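Local coordinates for uncharacterized protein (Streptococcus pneumoniae, PDB 3LFT) that binds L-tryptophan and probably serves as the extracellular substrate-binding component of an ABC transporter, at residues G112-N117 with V261-T266; D40-E45 with K56-N61; P131-I136 with A161-E166; A138-S143 with T167-S172. All coordinates share one frame; numbering follows the deposited sequence. Where two conformers were deposited one is given.

Interaction 1 of 4, residues G112-N117 with V261-T266; sequences GVSDHN and VNVFST. With TRP (tryptophan), chain C.
Asn262 and Phe264 each use both backbone N and O against Gly112, Ser114 and His116, and these four hydrogen bonds make strand 262-264 a parallel edge neighbour of strand 110-115. Ser114 sits at the middle of the set: its N donates to Asn262 O (2.8 Å), while its O accepts from Phe264 N (2.8 Å) in a nearly straight bond of 173° at the hydrogen. His116 N to Phe264 O carries the pairing one residue past the strand. The apolar contacts divide between the two faces. On one, Val113 CG1 reaches Phe264 CE2 at 4.2 Å, and both side chains touch Leu239 of helix 236-251. On the other, the methylene CB of Ser114 meets Val261 CG1 at 3.9 Å, Ser114 OG being hydrogen-bonded to Ile91 O. Ser265 CB approaches His116 ND1 at 3.7 Å, and NE2 of that ring hydrogen-bonds to Glu153 OE1. The ligand contact is polar. Asp115 holds CG between its backbone N and carbonyl carbon (chi1 52°), and OD2 accepts from the amino N of the bound tryptophan at 2.7 Å; OD1 lies 2.8 Å from that N. A carboxylate here would complement an ammonium group, consistent with selection for a free amino acid, and the hydrogen bonds at Ser114 O and His116 N, on either side of Asp115 in sequence, probably help to hold its backbone.

Interaction 2 of 4, residues D40-E45 with K56-N61; sequences DFMNSE and KQLVAN
Met42 and Leu58 join edge strand 37-43 to helix 48-58, the helix that leads away from this strand in a beta-alpha-beta crossover of the six-stranded parallel sheet. Met42 is present as selenomethionine, and its SE lies 3.8 Å from Leu58 CG; the two side chains run alongside one another, pointing opposite ways. Leu58 CD2 turns to the strand as well, coming within 4.0 Å of Met42 CG and 3.8 Å of the backbone O of Asp40. The selenomethionine bends at its last torsion (chi3 82°), which swings CE toward Gln57, where it stands 3.6 Å from OE1. The Gln57 and Met42 side chains cross at about a right angle, and the amide oxygen borders the apolar pair. Asp40 OD2 lies beside the same leucine methyl, CD2, at 3.8 Å. Its other neighbour is Asn61 ND2, 3.9 Å away, with the carboxylate and amide planes 61° apart. No hydrogen bond links the two segments; the contact rests on van der Waals packing with polar groups around it. At the far end of the strand an Asx turn, Asn43 OD1 accepting from Glu45 N at 2.8 Å, starts the way into the helix. Strand 3-9 flanks the contact, hydrogen-bonding through its backbone to Asp40 and Met42 and placing Leu8 against Leu58; Met54 of helix 48-58 also touches Met42.

Interaction 3 of 4, residues P131-I136 with A161-E166; sequences PNVKTI and AGLTVE
Ile136 and Thr164 lie at the start of two parallel strands, 135-141 and 164-170, that helix 145-160 connects in a beta-alpha-beta unit. Three backbone hydrogen bonds pair them: Thr164 N donates to Lys134 O (3.0 Å), Ile136 N to Thr164 O (2.7 Å) and Glu166 N to Ile136 O (2.9 Å). Both backbone polar atoms of Ile136 are therefore satisfied by the neighbouring strand. Lys134 O has a second donor, a water at 2.9 Å; the same water lies unusually close to Thr164 OG1, so a bridge there is plausible but doubtful in detail. On the opposite flank of the segment, the backbone N atoms of Lys134 and Thr135 both donate to Asp188 OD2, one carboxylate oxygen that tethers this loop-to-strand junction. Gly162 closes the preceding helix in a Schellman motif, with a positive phi of 86°, and Leu163 follows it into the sheet. Leu163 holds CG anti to its carbonyl carbon (chi1 -64°), and CG carries its two methyls to different partners, CD2 to Val133 and Lys134, CD1 to Ile136. CD2 is pressed tightly against Val133 O at 3.1 Å and is farther from Val133 CG1, at 4.4 Å. Helices 119-129 and 145-160 cover this apolar side, with Ile126 and Phe154 both touching Ile136. Between strand 135-141 and the loop leading into 164-170, Ile136 CD1 and Leu163 CD1 meet methyl to methyl at 3.6 Å.

Interaction 4 of 4, residues A138-S143 with T167-S172; sequences ALYSSS and TFAVPS
Val170 O receives Ser142 N at 2.8 Å, one of three short backbone hydrogen bonds in this parallel strand pair of a beta-alpha-beta unit, strands 135-141 and 164-170. The donor, the first residue past the strand, stands 37° out of the carbonyl plane. The other two run from Phe168 N to Ala138 O (2.8 Å) and from Val170 N to Tyr140 O (2.8 Å), whereas Tyr140 N to Phe168 O is weak at 3.5 Å. Beside the strand ends, Ser141 OG and Ser143 OG hydrogen-bond to each other at 2.6 Å, either being a possible donor, and Asp195 OD2 accepts from Ser141 N. A water joins the side chains of Tyr140 and Thr167, 2.7 Å from Tyr140 OH and only weakly bonded to Thr167 OG1. On the face carrying Ala138, Tyr140, Thr167 and Ala169, packing is built round the Tyr140 ring, whose CG lies between its backbone N and carbonyl carbon (chi1 68°). The ring end leans over the neighbouring strand: Ala169 CB sits over one face in a CH-pi contact, 4.1 Å from the ring centroid and offset toward the rim. Thr167 CB lies at the ring edge, near its plane, beside CE2. On the reverse face of the sheet, Leu139 and Val170 pack against helices 176-183 and 196-200, touching Thr179 and Ile198, and Leu139 CD1 comes within 4.2 Å of Val170 CG1.

Interaction 2 closes first along the chain; interaction 1 then spans most of the remainder, and interactions 3 and 4 fall within that span with their segments alternating. Interactions 1 and 2 both reach the six-stranded parallel sheet, at its two outermost strands, 262-264 and 37-43, their centres 24 Å apart. Interactions 3 and 4 follow one another along the pair 135-141 and 164-170 of the separate four-stranded sheet, centres 19 Å apart, joined where Ala138 N meets Glu166 O. Interactions 2 and 3 lie farthest apart, 42 Å between centres. Two such parallel sheets are consistent with the two-lobed periplasmic-binding fold, tryptophan being bound from both lobes, by Asp115 of strand 110-115 and Asn196 of helix 196-200.

Interaction 1 of 4, residues G112-N117 with V261-T266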
loop_
_atom_site.group_PDB
_atom_site.type_symbol
_atom_site.label_atom_id
_atom_site.label_comp_id
_atom_site.label_asym_id
_atom_site.label_seq_id
_atom_site.Cartn_x
_atom_site.Cartn_y
_atom_site.Cartn_z
ATOM N N GLY A 112 6.165 -12.128 6.360
ATOM C CA GLY A 112 4.779 -11.694 6.086
ATOM C C GLY A 112 4.473 -11.522 4.623
ATOM O O GLY A 112 5.034 -12.214 3.780
ATOM N N VAL A 113 3.585 -10.559 4.347
ATOM C CA VAL A 113 2.975 -10.372 3.024
ATOM C C VAL A 113 3.385 -9.028 2.439
ATOM O O VAL A 113 3.345 -8.003 3.128
ATOM C CB VAL A 113 1.422 -10.444 3.165
ATOM C CG1 VAL A 113 0.739 -9.979 1.871
ATOM C CG2 VAL A 113 0.999 -11.869 3.520
ATOM N N SER A 114 3.751 -9.067 1.153
ATOM C CA SER A 114 4.260 -7.896 0.451
ATOM C C SER A 114 3.446 -7.617 -0.801
ATOM O O SER A 114 3.178 -8.550 -1.582
ATOM C CB SER A 114 5.719 -8.157 0.053
ATOM O OG SER A 114 6.208 -7.158 -0.834
ATOM N N ASP A 115 3.025 -6.354 -0.976
ATOM C CA ASP A 115 2.298 -5.907 -2.170
ATOM C C ASP A 115 3.218 -5.088 -3.071
ATOM O O ASP A 115 3.424 -3.880 -2.871
ATOM C CB ASP A 115 1.033 -5.114 -1.756
ATOM C CG ASP A 115 1.295 -3.981 -0.764
ATOM O OD1 ASP A 115 2.178 -4.110 0.113
ATOM O OD2 ASP A 115 0.526 -2.970 -0.809
ATOM N N HIS A 116 3.808 -5.761 -4.060
ATOM C CA HIS A 116 4.681 -5.125 -5.037
ATOM C C HIS A 116 3.860 -4.312 -6.041
ATOM O O HIS A 116 2.886 -4.809 -6.610
ATOM C CB HIS A 116 5.475 -6.213 -5.773
ATOM C CG HIS A 116 6.381 -5.673 -6.832
ATOM N ND1 HIS A 116 6.063 -5.689 -8.174
ATOM C CD2 HIS A 116 7.587 -5.068 -6.737
ATOM C CE1 HIS A 116 7.038 -5.113 -8.859
ATOM N NE2 HIS A 116 7.969 -4.729 -8.013
ATOM N N ASN A 117 4.239 -3.066 -6.274
ATOM C CA ASN A 117 3.494 -2.236 -7.219
ATOM C C ASN A 117 3.737 -2.604 -8.678
ATOM O O ASN A 117 4.888 -2.666 -9.106
ATOM C CB ASN A 117 3.840 -0.760 -7.031
ATOM C CG ASN A 117 2.914 0.140 -7.839
ATOM O OD1 ASN A 117 1.672 0.050 -7.672
ATOM N ND2 ASN A 117 3.465 0.976 -8.718
ATOM N N VAL A 261 8.672 -14.753 2.421
ATOM C CA VAL A 261 7.725 -13.667 2.231
ATOM C C VAL A 261 6.755 -14.053 1.099
ATOM O O VAL A 261 7.168 -14.653 0.091
ATOM C CB VAL A 261 8.489 -12.384 1.865
ATOM C CG1 VAL A 261 7.531 -11.234 1.566
ATOM C CG2 VAL A 261 9.406 -11.975 3.034
ATOM N N ASN A 262 5.474 -13.745 1.310
ATOM C CA ASN A 262 4.457 -13.944 0.294
ATOM C C ASN A 262 4.294 -12.634 -0.477
ATOM O O ASN A 262 3.740 -11.671 0.044
ATOM C CB ASN A 262 3.138 -14.339 0.993
ATOM C CG ASN A 262 2.018 -14.603 0.021
ATOM O OD1 ASN A 262 2.075 -14.154 -1.120
ATOM N ND2 ASN A 262 0.952 -15.277 0.474
ATOM N N VAL A 263 4.774 -12.628 -1.719
ATOM C CA VAL A 263 4.734 -11.433 -2.573
ATOM C C VAL A 263 3.577 -11.524 -3.572
ATOM O O VAL A 263 3.460 -12.507 -4.320
ATOM C CB VAL A 263 6.070 -11.227 -3.350
ATOM C CG1 VAL A 263 6.019 -9.936 -4.185
ATOM C CG2 VAL A 263 7.242 -11.152 -2.365
ATOM N N PHE A 264 2.751 -10.482 -3.591
ATOM C CA PHE A 264 1.736 -10.284 -4.640
ATOM C C PHE A 264 2.265 -9.236 -5.600
ATOM O O PHE A 264 2.738 -8.174 -5.157
ATOM C CB PHE A 264 0.431 -9.755 -4.029
ATOM C CG PHE A 264 -0.359 -10.775 -3.252
ATOM C CD1 PHE A 264 -1.628 -11.149 -3.696
ATOM C CD2 PHE A 264 0.115 -11.314 -2.056
ATOM C CE1 PHE A 264 -2.392 -12.091 -3.001
ATOM C CE2 PHE A 264 -0.651 -12.255 -1.338
ATOM C CZ PHE A 264 -1.894 -12.628 -1.796
ATOM N N SER A 265 2.198 -9.500 -6.899
ATOM C CA SER A 265 2.781 -8.539 -7.833
ATOM C C SER A 265 2.003 -8.289 -9.093
ATOM O O SER A 265 2.387 -7.449 -9.924
ATOM C CB SER A 265 4.209 -8.944 -8.201
ATOM O OG SER A 265 4.246 -10.217 -8.826
ATOM N N THR A 266 0.901 -8.947 -9.325
ATOM C CA THR A 266 0.422 -8.604 -10.680
ATOM C C THR A 266 -0.773 -7.684 -10.812
ATOM O O THR A 266 -0.797 -6.747 -11.639
ATOM C CB THR A 266 0.441 -9.745 -11.631
ATOM O OG1 THR A 266 0.205 -10.970 -10.916
ATOM C CG2 THR A 266 1.868 -9.812 -12.201
HETATM N N TRP C . 2.004 -1.434 0.912
HETATM C CA TRP C . 1.956 -0.184 1.726
HETATM C C TRP C . 3.201 -0.058 2.542
HETATM O O TRP C . 3.219 0.669 3.540
HETATM C CB TRP C . 0.695 -0.185 2.605
HETATM C CG TRP C . -0.561 -0.231 1.773
HETATM C CD1 TRP C . -1.359 -1.340 1.492
HETATM C CD2 TRP C . -1.168 0.900 1.061
HETATM N NE1 TRP C . -2.401 -0.964 0.678
HETATM C CE2 TRP C . -2.334 0.333 0.377
HETATM C CE3 TRP C . -0.815 2.223 0.939
HETATM C CZ2 TRP C . -3.109 1.178 -0.396
HETATM C CZ3 TRP C . -1.613 3.043 0.148
HETATM C CH2 TRP C . -2.746 2.513 -0.499
HETATM O OXT TRP C . 4.212 -0.691 2.206
#

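Interaction 2 of 4, residues D40-E45 with K56-N61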
loop_
_atom_site.group_PDB
_atom_site.type_symbol
_atom_site.label_atom_id
_atom_site.label_comp_id
_atom_site.label_asym_id
_atom_site.label_seq_id
_atom_site.Cartn_x
_atom_site.Cartn_y
_atom_site.Cartn_z
ATOM N N ASP A 40 -5.175 -7.432 20.393
ATOM C CA ASP A 40 -4.987 -6.056 20.870
ATOM C C ASP A 40 -4.660 -5.168 19.669
ATOM O O ASP A 40 -3.540 -5.196 19.153
ATOM C CB ASP A 40 -3.886 -5.973 21.931
ATOM C CG ASP A 40 -3.835 -4.611 22.642
ATOM O OD1 ASP A 40 -4.813 -3.828 22.564
ATOM O OD2 ASP A 40 -2.818 -4.341 23.303
ATOM N N PHE A 41 -5.650 -4.395 19.242
ATOM C CA PHE A 41 -5.555 -3.554 18.057
ATOM C C PHE A 41 -5.271 -2.107 18.416
ATOM O O PHE A 41 -5.946 -1.535 19.278
ATOM C CB PHE A 41 -6.860 -3.625 17.255
ATOM C CG PHE A 41 -6.862 -2.744 16.034
ATOM C CD1 PHE A 41 -6.359 -3.210 14.826
ATOM C CD2 PHE A 41 -7.334 -1.438 16.095
ATOM C CE1 PHE A 41 -6.337 -2.383 13.700
ATOM C CE2 PHE A 41 -7.330 -0.612 14.974
ATOM C CZ PHE A 41 -6.829 -1.096 13.763
HETATM N N MSE A 42 -4.298 -1.519 17.724
HETATM C CA MSE A 42 -3.971 -0.113 17.897
HETATM C C MSE A 42 -3.757 0.545 16.538
HETATM O O MSE A 42 -3.308 -0.110 15.598
HETATM C CB MSE A 42 -2.697 0.047 18.734
HETATM C CG MSE A 42 -2.718 -0.698 20.067
HETATM SE SE MSE A 42 -1.267 -0.136 21.231
HETATM C CE MSE A 42 -2.133 1.467 21.920
ATOM N N ASN A 43 -4.062 1.837 16.451
ATOM C CA ASN A 43 -3.895 2.603 15.217
ATOM C C ASN A 43 -3.071 3.853 15.540
ATOM O O ASN A 43 -3.449 4.673 16.376
ATOM C CB ASN A 43 -5.277 2.985 14.668
ATOM C CG ASN A 43 -5.215 3.583 13.280
ATOM O OD1 ASN A 43 -4.319 4.356 12.971
ATOM N ND2 ASN A 43 -6.188 3.229 12.436
ATOM N N SER A 44 -1.905 3.960 14.913
ATOM C CA SER A 44 -0.993 5.083 15.154
ATOM C C SER A 44 -1.366 6.382 14.417
ATOM O O SER A 44 -0.688 7.410 14.611
ATOM C CB SER A 44 0.456 4.680 14.897
ATOM O OG SER A 44 0.581 3.992 13.662
ATOM N N GLU A 45 -2.447 6.355 13.625
ATOM C CA GLU A 45 -3.003 7.601 13.084
ATOM C C GLU A 45 -1.990 8.355 12.210
ATOM O O GLU A 45 -2.007 9.585 12.143
ATOM C CB GLU A 45 -3.456 8.530 14.232
ATOM C CG GLU A 45 -4.325 7.885 15.307
ATOM C CD GLU A 45 -5.656 7.447 14.760
ATOM O OE1 GLU A 45 -5.723 7.209 13.540
ATOM O OE2 GLU A 45 -6.625 7.341 15.540
ATOM N N LYS A 56 6.296 0.002 21.313
ATOM C CA LYS A 56 6.930 -0.351 22.568
ATOM C C LYS A 56 5.954 -1.121 23.464
ATOM O O LYS A 56 6.321 -2.134 24.059
ATOM C CB LYS A 56 7.473 0.917 23.239
ATOM C CG LYS A 56 8.249 0.702 24.525
ATOM C CD LYS A 56 8.811 2.035 25.004
ATOM C CE LYS A 56 9.842 1.880 26.092
ATOM N NZ LYS A 56 10.178 3.244 26.529
ATOM N N GLN A 57 4.711 -0.658 23.526
ATOM C CA GLN A 57 3.677 -1.312 24.325
ATOM C C GLN A 57 3.364 -2.713 23.796
ATOM O O GLN A 57 3.352 -3.680 24.557
ATOM C CB GLN A 57 2.415 -0.439 24.334
ATOM C CG GLN A 57 2.561 0.802 25.195
ATOM C CD GLN A 57 1.562 1.921 24.923
ATOM O OE1 GLN A 57 0.858 1.952 23.904
ATOM N NE2 GLN A 57 1.539 2.885 25.833
ATOM N N LEU A 58 3.149 -2.825 22.484
ATOM C CA LEU A 58 2.672 -4.086 21.890
ATOM C C LEU A 58 3.667 -5.231 22.014
ATOM O O LEU A 58 3.265 -6.393 22.086
ATOM C CB LEU A 58 2.266 -3.866 20.422
ATOM C CG LEU A 58 0.985 -3.057 20.181
ATOM C CD1 LEU A 58 0.928 -2.568 18.718
ATOM C CD2 LEU A 58 -0.268 -3.881 20.518
ATOM N N VAL A 59 4.962 -4.910 22.044
ATOM C CA VAL A 59 5.980 -5.971 22.093
ATOM C C VAL A 59 6.335 -6.388 23.514
ATOM O O VAL A 59 7.103 -7.336 23.702
ATOM C CB VAL A 59 7.269 -5.616 21.295
ATOM C CG1 VAL A 59 6.935 -5.256 19.851
ATOM C CG2 VAL A 59 8.064 -4.516 21.972
ATOM N N ALA A 60 5.754 -5.707 24.498
ATOM C CA ALA A 60 6.048 -5.942 25.912
ATOM C C ALA A 60 4.782 -6.285 26.707
ATOM O O ALA A 60 4.746 -6.118 27.932
ATOM C CB ALA A 60 6.733 -4.725 26.490
ATOM N N ASN A 61 3.763 -6.805 26.025
ATOM C CA ASN A 61 2.458 -7.054 26.637
ATOM C C ASN A 61 1.950 -8.507 26.566
ATOM O O ASN A 61 0.743 -8.758 26.589
ATOM C CB ASN A 61 1.418 -6.090 26.052
ATOM C CG ASN A 61 0.155 -6.016 26.901
ATOM O OD1 ASN A 61 0.222 -5.897 28.131
ATOM N ND2 ASN A 61 -1.003 -6.112 26.250
#

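Interaction 3 of 4, residues P131-I136 with A161-E166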
loop_
_atom_site.group_PDB
_atom_site.type_symbol
_atom_site.label_atom_id
_atom_site.label_comp_id
_atom_site.label_asym_id
_atom_site.label_seq_id
_atom_site.Cartn_x
_atom_site.Cartn_y
_atom_site.Cartn_z
ATOM N N PRO A 131 -3.195 8.544 -24.285
ATOM C CA PRO A 131 -2.021 8.600 -25.144
ATOM C C PRO A 131 -1.434 10.006 -25.319
ATOM O O PRO A 131 -0.313 10.123 -25.811
ATOM C CB PRO A 131 -2.540 8.061 -26.490
ATOM C CG PRO A 131 -4.035 8.260 -26.440
ATOM C CD PRO A 131 -4.394 8.068 -24.997
ATOM N N ASN A 132 -2.162 11.048 -24.913
ATOM C CA ASN A 132 -1.651 12.426 -25.005
ATOM C C ASN A 132 -0.763 12.857 -23.829
ATOM O O ASN A 132 -0.137 13.920 -23.866
ATOM C CB ASN A 132 -2.807 13.423 -25.202
ATOM C CG ASN A 132 -2.352 14.777 -25.778
ATOM O OD1 ASN A 132 -1.411 14.862 -26.577
ATOM N ND2 ASN A 132 -3.057 15.839 -25.394
ATOM N N VAL A 133 -0.705 12.031 -22.790
ATOM C CA VAL A 133 0.122 12.318 -21.619
ATOM C C VAL A 133 1.605 12.128 -21.936
ATOM O O VAL A 133 2.018 11.052 -22.372
ATOM C CB VAL A 133 -0.303 11.424 -20.444
ATOM C CG1 VAL A 133 0.776 11.358 -19.350
ATOM C CG2 VAL A 133 -1.621 11.921 -19.874
ATOM N N LYS A 134 2.393 13.181 -21.724
ATOM C CA LYS A 134 3.835 13.163 -21.989
ATOM C C LYS A 134 4.683 13.196 -20.712
ATOM O O LYS A 134 5.703 12.505 -20.594
ATOM C CB LYS A 134 4.210 14.338 -22.896
ATOM C CG LYS A 134 3.508 14.312 -24.250
ATOM C CD LYS A 134 3.765 15.594 -25.020
ATOM C CE LYS A 134 3.002 15.620 -26.328
ATOM N NZ LYS A 134 3.217 16.913 -27.020
ATOM N N THR A 135 4.241 14.003 -19.754
ATOM C CA THR A 135 4.949 14.183 -18.491
ATOM C C THR A 135 4.045 13.761 -17.338
ATOM O O THR A 135 2.882 14.159 -17.266
ATOM C CB THR A 135 5.421 15.648 -18.294
ATOM O OG1 THR A 135 6.153 16.078 -19.451
ATOM C CG2 THR A 135 6.307 15.790 -17.043
ATOM N N ILE A 136 4.598 12.955 -16.446
ATOM C CA ILE A 136 3.890 12.490 -15.264
ATOM C C ILE A 136 4.503 13.108 -14.014
ATOM O O ILE A 136 5.725 13.138 -13.874
ATOM C CB ILE A 136 4.016 10.959 -15.151
ATOM C CG1 ILE A 136 3.340 10.294 -16.349
ATOM C CG2 ILE A 136 3.402 10.465 -13.853
ATOM C CD1 ILE A 136 3.728 8.857 -16.568
ATOM N N ALA A 161 9.131 3.720 -22.022
ATOM C CA ALA A 161 7.906 3.870 -22.800
ATOM C C ALA A 161 7.758 5.278 -23.375
ATOM O O ALA A 161 6.737 5.598 -23.988
ATOM C CB ALA A 161 6.693 3.506 -21.955
ATOM N N GLY A 162 8.776 6.111 -23.174
ATOM C CA GLY A 162 8.817 7.433 -23.770
ATOM C C GLY A 162 8.110 8.524 -23.000
ATOM O O GLY A 162 7.783 9.570 -23.564
ATOM N N LEU A 163 7.900 8.289 -21.706
ATOM C CA LEU A 163 7.307 9.278 -20.818
ATOM C C LEU A 163 8.380 9.908 -19.938
ATOM O O LEU A 163 9.469 9.357 -19.786
ATOM C CB LEU A 163 6.251 8.613 -19.931
ATOM C CG LEU A 163 5.041 8.039 -20.665
ATOM C CD1 LEU A 163 4.253 7.139 -19.743
ATOM C CD2 LEU A 163 4.153 9.162 -21.190
ATOM N N THR A 164 8.076 11.073 -19.377
ATOM C CA THR A 164 8.965 11.722 -18.412
ATOM C C THR A 164 8.268 11.779 -17.057
ATOM O O THR A 164 7.049 11.984 -16.977
ATOM C CB THR A 164 9.355 13.139 -18.872
ATOM O OG1 THR A 164 10.059 13.063 -20.127
ATOM C CG2 THR A 164 10.264 13.836 -17.848
ATOM N N VAL A 165 9.037 11.549 -15.998
ATOM C CA VAL A 165 8.507 11.584 -14.636
ATOM C C VAL A 165 9.275 12.650 -13.864
ATOM O O VAL A 165 10.516 12.642 -13.825
ATOM C CB VAL A 165 8.638 10.232 -13.908
ATOM C CG1 VAL A 165 8.133 10.337 -12.475
ATOM C CG2 VAL A 165 7.900 9.132 -14.649
ATOM N N GLU A 166 8.515 13.597 -13.324
ATOM C CA GLU A 166 9.038 14.601 -12.402
ATOM C C GLU A 166 8.514 14.258 -11.019
ATOM O O GLU A 166 7.325 13.942 -10.852
ATOM C CB GLU A 166 8.579 16.012 -12.800
ATOM C CG GLU A 166 9.191 17.151 -11.966
ATOM C CD GLU A 166 9.061 18.529 -12.621
ATOM O OE1 GLU A 166 9.622 19.495 -12.063
ATOM O OE2 GLU A 166 8.407 18.640 -13.685
HETATM O O HOH W 1 8.297 12.739 -21.874
#

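Interaction 4 of 4, residues A138-S143 with T167-S172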
loop_
_atom_site.group_PDB
_atom_site.type_symbol
_atom_site.label_atom_id
_atom_site.label_comp_id
_atom_site.label_asym_id
_atom_site.label_seq_id
_atom_site.Cartn_x
_atom_site.Cartn_y
_atom_site.Cartn_z
ATOM N N ALA A 138 4.957 12.432 -10.130
ATOM C CA ALA A 138 4.869 11.411 -9.090
ATOM C C ALA A 138 4.685 12.124 -7.750
ATOM O O ALA A 138 5.592 12.821 -7.310
ATOM C CB ALA A 138 6.154 10.545 -9.082
ATOM N N LEU A 139 3.508 11.982 -7.139
ATOM C CA LEU A 139 3.196 12.567 -5.825
ATOM C C LEU A 139 3.300 11.473 -4.767
ATOM O O LEU A 139 2.612 10.466 -4.853
ATOM C CB LEU A 139 1.787 13.151 -5.862
ATOM C CG LEU A 139 1.257 13.720 -4.544
ATOM C CD1 LEU A 139 2.050 14.953 -4.136
ATOM C CD2 LEU A 139 -0.214 14.045 -4.676
ATOM N N TYR A 140 4.140 11.684 -3.763
ATOM C CA TYR A 140 4.416 10.641 -2.769
ATOM C C TYR A 140 5.090 11.265 -1.575
ATOM O O TYR A 140 5.504 12.438 -1.610
ATOM C CB TYR A 140 5.328 9.561 -3.351
ATOM C CG TYR A 140 6.752 9.976 -3.663
ATOM C CD1 TYR A 140 7.814 9.523 -2.864
ATOM C CD2 TYR A 140 7.054 10.787 -4.761
ATOM C CE1 TYR A 140 9.127 9.868 -3.148
ATOM C CE2 TYR A 140 8.371 11.140 -5.041
ATOM C CZ TYR A 140 9.397 10.656 -4.242
ATOM O OH TYR A 140 10.708 11.009 -4.532
ATOM N N SER A 141 5.233 10.475 -0.519
ATOM C CA SER A 141 5.877 10.995 0.684
ATOM C C SER A 141 7.359 10.644 0.759
ATOM O O SER A 141 7.751 9.500 0.492
ATOM C CB SER A 141 5.133 10.479 1.895
ATOM O OG SER A 141 5.759 11.005 3.049
ATOM N N SER A 142 8.174 11.626 1.142
ATOM C CA SER A 142 9.573 11.381 1.487
ATOM C C SER A 142 9.690 10.600 2.825
ATOM O O SER A 142 10.779 10.151 3.187
ATOM C CB SER A 142 10.343 12.705 1.533
ATOM O OG SER A 142 9.694 13.636 2.391
ATOM N N SER A 143 8.583 10.433 3.556
ATOM C CA SER A 143 8.609 9.676 4.827
ATOM C C SER A 143 8.509 8.159 4.635
ATOM O O SER A 143 8.701 7.412 5.577
ATOM C CB SER A 143 7.527 10.170 5.817
ATOM O OG SER A 143 6.201 9.882 5.335
ATOM N N THR A 167 9.389 14.321 -10.021
ATOM C CA THR A 167 9.011 13.934 -8.655
ATOM C C THR A 167 8.563 15.117 -7.798
ATOM O O THR A 167 9.155 16.203 -7.872
ATOM C CB THR A 167 10.133 13.151 -7.965
ATOM O OG1 THR A 167 11.333 13.933 -7.969
ATOM C CG2 THR A 167 10.377 11.847 -8.705
ATOM N N PHE A 168 7.505 14.900 -7.020
ATOM C CA PHE A 168 6.940 15.888 -6.117
ATOM C C PHE A 168 6.710 15.199 -4.786
ATOM O O PHE A 168 5.600 14.741 -4.471
ATOM C CB PHE A 168 5.654 16.497 -6.682
ATOM C CG PHE A 168 5.863 17.250 -7.959
ATOM C CD1 PHE A 168 6.131 18.624 -7.936
ATOM C CD2 PHE A 168 5.823 16.586 -9.189
ATOM C CE1 PHE A 168 6.331 19.320 -9.123
ATOM C CE2 PHE A 168 6.030 17.271 -10.377
ATOM C CZ PHE A 168 6.284 18.642 -10.343
ATOM N N ALA A 169 7.790 15.082 -4.023
ATOM C CA ALA A 169 7.721 14.469 -2.708
ATOM C C ALA A 169 7.230 15.477 -1.683
ATOM O O ALA A 169 7.571 16.669 -1.740
ATOM C CB ALA A 169 9.071 13.896 -2.303
ATOM N N VAL A 170 6.396 14.998 -0.772
ATOM C CA VAL A 170 5.955 15.764 0.391
ATOM C C VAL A 170 6.404 15.059 1.670
ATOM O O VAL A 170 6.470 13.823 1.705
ATOM C CB VAL A 170 4.407 15.968 0.398
ATOM C CG1 VAL A 170 3.957 16.780 -0.828
ATOM C CG2 VAL A 170 3.640 14.645 0.409
ATOM N N PRO A 171 6.728 15.827 2.736
ATOM C CA PRO A 171 7.080 15.158 4.001
ATOM C C PRO A 171 5.884 14.705 4.837
ATOM O O PRO A 171 6.052 13.902 5.765
ATOM C CB PRO A 171 7.859 16.240 4.756
ATOM C CG PRO A 171 7.255 17.526 4.275
ATOM C CD PRO A 171 6.959 17.286 2.804
ATOM N N SER A 172 4.708 15.241 4.537
ATOM C CA SER A 172 3.486 14.981 5.299
ATOM C C SER A 172 2.270 15.345 4.475
ATOM O O SER A 172 2.393 15.841 3.350
ATOM C CB SER A 172 3.466 15.787 6.604
ATOM O OG SER A 172 3.009 17.115 6.358
HETATM O O HOH W 2 11.819 13.445 -4.572
#